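Local coordinates for protein putative glutathionylspermidine synthase (Methylobacillus flagellatus, PDB 3N6X) that is a putative glutathionylspermidine synthase, probably an ATP-dependent ligase of the circularly permuted ATP-grasp type, at residues A[278-281]-A[287-290]; A[296-301]-A[307-312]. All blocks are in the same frame, centred on the assembly; numbering follows the deposited sequence.

Contact 1: A[278-281]-A[287-290]; sequences DDDF and FRPD
Arg-288 lies over one face of Phe-281 where the long loop between strand 268-275 and helix 298-303 of this ATP-grasp-family protein folds back on itself at the surface. With CG anti to its carbonyl carbon (chi1 -73°) and the chain extended from CG to NE, the arginine carries CD above the phenyl ring, 3.8 Å from CD to the Phe-281 centroid, a CH-pi contact. The guanidinium plane continues nearly parallel to the ring, tilted by 11°, with Phe-281 CE1 3.6 Å from Arg-288 NE. Asp-280 approaches from another direction: its CB sits at the guanidinium edge, and its carboxylate, turned 79° to that plane, gives Arg-288 a long salt bridge, Asp-280 OD2 to Arg-288 NE 3.9 Å. A firmer ionic partner for this carboxylate is Arg-128, which also makes a cation-pi contact with Phe-287. An alanine in place of Phe-281 would probably rob the arginine stem of the flat surface it rests on and let the guanidinium swing. Phe-287 CD2 comes within 3.3 Å of Asp-279 O. The backbones join through Arg-288 N to Asp-280 O, 3.2 Å, and one water donates to both Asp-280 O, at 2.8 Å, and Arg-288 O.

Contact 2: A[296-301]-A[307-312]; sequences PGLLSV and VTLANA. With SO4 (sulfate ion), chain C.
Leu-298, in the first turn of helix 298-303, reaches across to Val-307 and Leu-309 at strand 308-310. Its CB leaves the helix with CG anti to the backbone N (chi1 180°), which carries the isobutyl fork out to the strand. At the fork the two methyls part: CD1 meets Val-307 CG1 at 4.1 Å and also borders Leu-309 CD2, while Leu-298 CD2 lies 4.1 Å from that same Leu-309 CD2. The two leucines thus meet tip to tip, whereas the valine crosses Leu-298 at about a right angle. One turn on, Val-301 touches Val-307 in a similar crossing, CG1 to CG1 3.8 Å, so the single methyl Val-307 CG1 serves both helix residues. No hydrogen bond links the two segments; the buried interface is held by methyl groups, with Ile-273 of the neighbouring strand packing on Leu-298, Val-307 and Leu-309. Elsewhere on the helix, Ser-300 OG donates to sulfate O4 at 2.9 Å, and Arg-303 NE binds the same ion, probably a crystallisation component. Asp-283 accepts hydrogen bonds from the N-cap residue Gly-297 and from Leu-299. A helix laid through apolar side chains against the strand that follows it is the second half of a beta-alpha-beta unit.

How the contacts relate
Beyond strand 268-275 the chain enters a long excursion, and contact 1 closes a loop within it, bringing 287-290 back to 278-281. The path then runs into helix 298-303, after which contact 2 closes the next connection by returning the chain to strand 308-310, parallel to strand 268-275. The closures follow in series, neither nested nor crossed, with centres about 12 Å apart. They meet directly where Phe-287 CZ packs 3.6 Å from Leu-299 CD2, on the helix. Arg-275, at the end of the first strand, hydrogen-bonds Asn-311 and Ala-312 and forms a weak ion pair with Asp-279. Surface loop, helix and sheet are thereby joined within one beta-alpha-beta crossover.

Contact 1: A[278-281]-A[287-290]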
loop_
_atom_site.group_PDB
_atom_site.type_symbol
_atom_site.label_atom_id
_atom_site.label_comp_id
_atom_site.label_asym_id
_atom_site.label_seq_id
_atom_site.Cartn_x
_atom_site.Cartn_y
_atom_site.Cartn_z
ATOM N N ASP A 278 -9.578 9.149 8.420
ATOM C CA ASP A 278 -10.648 8.371 7.779
ATOM C C ASP A 278 -11.859 9.243 7.510
ATOM O O ASP A 278 -12.123 10.174 8.278
ATOM C CB ASP A 278 -11.056 7.187 8.662
ATOM C CG ASP A 278 -10.042 6.061 8.708
ATOM O OD1 ASP A 278 -9.474 5.722 7.633
ATOM O OD2 ASP A 278 -9.872 5.462 9.794
ATOM N N ASP A 279 -12.619 8.933 6.427
ATOM C CA ASP A 279 -13.873 9.626 6.055
ATOM C C ASP A 279 -14.730 9.912 7.259
ATOM O O ASP A 279 -15.207 11.020 7.427
ATOM C CB ASP A 279 -14.707 8.746 5.090
ATOM C CG ASP A 279 -14.199 8.699 3.683
ATOM O OD1 ASP A 279 -13.258 9.453 3.369
ATOM O OD2 ASP A 279 -14.763 7.930 2.881
ATOM N N ASP A 280 -14.985 8.879 8.059
ATOM C CA ASP A 280 -15.856 8.915 9.228
ATOM C C ASP A 280 -15.552 10.044 10.191
ATOM O O ASP A 280 -16.441 10.464 10.923
ATOM C CB ASP A 280 -15.760 7.579 9.978
ATOM C CG ASP A 280 -16.716 6.536 9.490
ATOM O OD1 ASP A 280 -17.810 6.912 9.019
ATOM O OD2 ASP A 280 -16.412 5.333 9.651
ATOM N N PHE A 281 -14.291 10.495 10.239
ATOM C CA PHE A 281 -13.831 11.475 11.228
ATOM C C PHE A 281 -13.594 12.894 10.703
ATOM O O PHE A 281 -13.196 13.754 11.488
ATOM C CB PHE A 281 -12.559 10.959 11.904
ATOM C CG PHE A 281 -12.789 9.827 12.870
ATOM C CD1 PHE A 281 -12.867 8.513 12.422
ATOM C CD2 PHE A 281 -12.889 10.067 14.238
ATOM C CE1 PHE A 281 -13.069 7.464 13.319
ATOM C CE2 PHE A 281 -13.095 9.019 15.133
ATOM C CZ PHE A 281 -13.191 7.723 14.668
ATOM N N PHE A 287 -20.780 13.152 9.318
ATOM C CA PHE A 287 -20.422 11.785 9.667
ATOM C C PHE A 287 -20.467 11.620 11.181
ATOM O O PHE A 287 -21.420 12.098 11.785
ATOM C CB PHE A 287 -19.058 11.409 9.050
ATOM C CG PHE A 287 -19.049 11.496 7.534
ATOM C CD1 PHE A 287 -19.950 10.757 6.770
ATOM C CD2 PHE A 287 -18.168 12.344 6.874
ATOM C CE1 PHE A 287 -19.947 10.844 5.371
ATOM C CE2 PHE A 287 -18.168 12.435 5.474
ATOM C CZ PHE A 287 -19.048 11.674 4.732
ATOM N N ARG A 288 -19.453 10.961 11.801
ATOM C CA ARG A 288 -19.379 10.764 13.263
ATOM C C ARG A 288 -19.482 12.107 14.001
ATOM O O ARG A 288 -18.574 12.933 13.884
ATOM C CB ARG A 288 -18.072 10.067 13.642
ATOM C CG ARG A 288 -18.017 8.599 13.269
ATOM C CD ARG A 288 -16.661 8.039 13.612
ATOM N NE ARG A 288 -16.560 6.615 13.302
ATOM C CZ ARG A 288 -16.763 5.647 14.187
ATOM N NH1 ARG A 288 -17.090 5.942 15.441
ATOM N NH2 ARG A 288 -16.645 4.377 13.828
ATOM N N PRO A 289 -20.614 12.376 14.720
ATOM C CA PRO A 289 -20.786 13.708 15.350
ATOM C C PRO A 289 -19.888 13.959 16.556
ATOM O O PRO A 289 -19.742 15.106 16.987
ATOM C CB PRO A 289 -22.270 13.725 15.735
ATOM C CG PRO A 289 -22.626 12.296 15.919
ATOM C CD PRO A 289 -21.814 11.528 14.913
ATOM N N ASP A 290 -19.306 12.895 17.108
ATOM C CA ASP A 290 -18.445 12.980 18.284
ATOM C C ASP A 290 -16.991 13.244 17.919
ATOM O O ASP A 290 -16.187 13.509 18.810
ATOM C CB ASP A 290 -18.555 11.687 19.122
ATOM C CG ASP A 290 -19.817 11.597 19.961
ATOM O OD1 ASP A 290 -20.325 12.669 20.399
ATOM O OD2 ASP A 290 -20.278 10.460 20.218
HETATM O O HOH W 1 -16.775 13.180 11.531
#

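Contact 2: A[296-301]-A[307-312]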
loop_
_atom_site.group_PDB
_atom_site.type_symbol
_atom_site.label_atom_id
_atom_site.label_comp_id
_atom_site.label_asym_id
_atom_site.label_seq_id
_atom_site.Cartn_x
_atom_site.Cartn_y
_atom_site.Cartn_z
ATOM N N PRO A 296 -15.907 20.928 10.967
ATOM C CA PRO A 296 -17.357 21.028 10.699
ATOM C C PRO A 296 -17.688 21.736 9.382
ATOM O O PRO A 296 -17.187 22.828 9.118
ATOM C CB PRO A 296 -17.889 21.788 11.921
ATOM C CG PRO A 296 -16.873 21.513 13.005
ATOM C CD PRO A 296 -15.558 21.491 12.292
ATOM N N GLY A 297 -18.508 21.083 8.556
ATOM C CA GLY A 297 -18.946 21.615 7.266
ATOM C C GLY A 297 -18.019 21.324 6.100
ATOM O O GLY A 297 -18.326 21.693 4.965
ATOM N N LEU A 298 -16.887 20.643 6.361
ATOM C CA LEU A 298 -15.894 20.316 5.331
ATOM C C LEU A 298 -16.497 19.561 4.138
ATOM O O LEU A 298 -16.210 19.908 2.986
ATOM C CB LEU A 298 -14.730 19.516 5.943
ATOM C CG LEU A 298 -13.605 19.096 4.987
ATOM C CD1 LEU A 298 -12.964 20.303 4.328
ATOM C CD2 LEU A 298 -12.561 18.262 5.712
ATOM N N LEU A 299 -17.324 18.531 4.406
ATOM C CA LEU A 299 -17.944 17.755 3.343
ATOM C C LEU A 299 -18.766 18.620 2.380
ATOM O O LEU A 299 -18.652 18.450 1.163
ATOM C CB LEU A 299 -18.788 16.599 3.912
ATOM C CG LEU A 299 -19.431 15.680 2.852
ATOM C CD1 LEU A 299 -18.357 14.917 2.038
ATOM C CD2 LEU A 299 -20.426 14.745 3.485
ATOM N N SER A 300 -19.545 19.584 2.920
ATOM C CA SER A 300 -20.348 20.516 2.110
ATOM C C SER A 300 -19.484 21.376 1.156
ATOM O O SER A 300 -19.879 21.593 0.007
ATOM C CB SER A 300 -21.201 21.410 3.010
ATOM O OG SER A 300 -21.841 22.439 2.269
ATOM N N VAL A 301 -18.318 21.873 1.636
ATOM C CA VAL A 301 -17.388 22.683 0.811
ATOM C C VAL A 301 -16.837 21.826 -0.354
ATOM O O VAL A 301 -16.736 22.298 -1.487
ATOM C CB VAL A 301 -16.229 23.288 1.676
ATOM C CG1 VAL A 301 -15.289 24.137 0.830
ATOM C CG2 VAL A 301 -16.785 24.106 2.832
ATOM N N VAL A 307 -13.176 23.208 -2.223
ATOM C CA VAL A 307 -11.930 22.581 -1.771
ATOM C C VAL A 307 -11.781 21.191 -2.424
ATOM O O VAL A 307 -12.775 20.603 -2.857
ATOM C CB VAL A 307 -11.861 22.500 -0.188
ATOM C CG1 VAL A 307 -12.723 21.344 0.365
ATOM C CG2 VAL A 307 -10.417 22.392 0.309
ATOM N N THR A 308 -10.549 20.674 -2.479
ATOM C CA THR A 308 -10.277 19.317 -2.940
ATOM C C THR A 308 -9.762 18.490 -1.773
ATOM O O THR A 308 -8.854 18.929 -1.070
ATOM C CB THR A 308 -9.251 19.303 -4.085
ATOM O OG1 THR A 308 -9.776 20.027 -5.187
ATOM C CG2 THR A 308 -8.907 17.873 -4.543
ATOM N N LEU A 309 -10.339 17.289 -1.577
ATOM C CA LEU A 309 -9.865 16.313 -0.592
ATOM C C LEU A 309 -9.153 15.200 -1.327
ATOM O O LEU A 309 -9.616 14.755 -2.379
ATOM C CB LEU A 309 -11.027 15.741 0.252
ATOM C CG LEU A 309 -11.806 16.766 1.125
ATOM C CD1 LEU A 309 -12.906 16.088 1.901
ATOM C CD2 LEU A 309 -10.881 17.508 2.073
ATOM N N ALA A 310 -7.996 14.807 -0.830
ATOM C CA ALA A 310 -7.194 13.761 -1.449
ATOM C C ALA A 310 -6.636 12.846 -0.365
ATOM O O ALA A 310 -5.946 13.327 0.513
ATOM C CB ALA A 310 -6.059 14.383 -2.253
ATOM N N ASN A 311 -6.997 11.549 -0.360
ATOM C CA ASN A 311 -7.897 10.925 -1.344
ATOM C C ASN A 311 -9.347 11.383 -1.141
ATOM O O ASN A 311 -9.706 11.887 -0.067
ATOM C CB ASN A 311 -7.804 9.401 -1.260
ATOM C CG ASN A 311 -6.493 8.831 -1.760
ATOM O OD1 ASN A 311 -5.637 9.531 -2.310
ATOM N ND2 ASN A 311 -6.332 7.536 -1.635
ATOM N N ALA A 312 -10.152 11.281 -2.198
ATOM C CA ALA A 312 -11.556 11.651 -2.164
ATOM C C ALA A 312 -12.293 10.886 -1.080
ATOM O O ALA A 312 -11.852 9.808 -0.674
ATOM C CB ALA A 312 -12.195 11.357 -3.513
HETATM S S SO4 C . -24.686 20.461 0.825
HETATM O O1 SO4 C . -23.421 19.721 0.914
HETATM O O2 SO4 C . -25.051 20.664 -0.586
HETATM O O3 SO4 C . -25.748 19.693 1.500
HETATM O O4 SO4 C . -24.535 21.782 1.481
#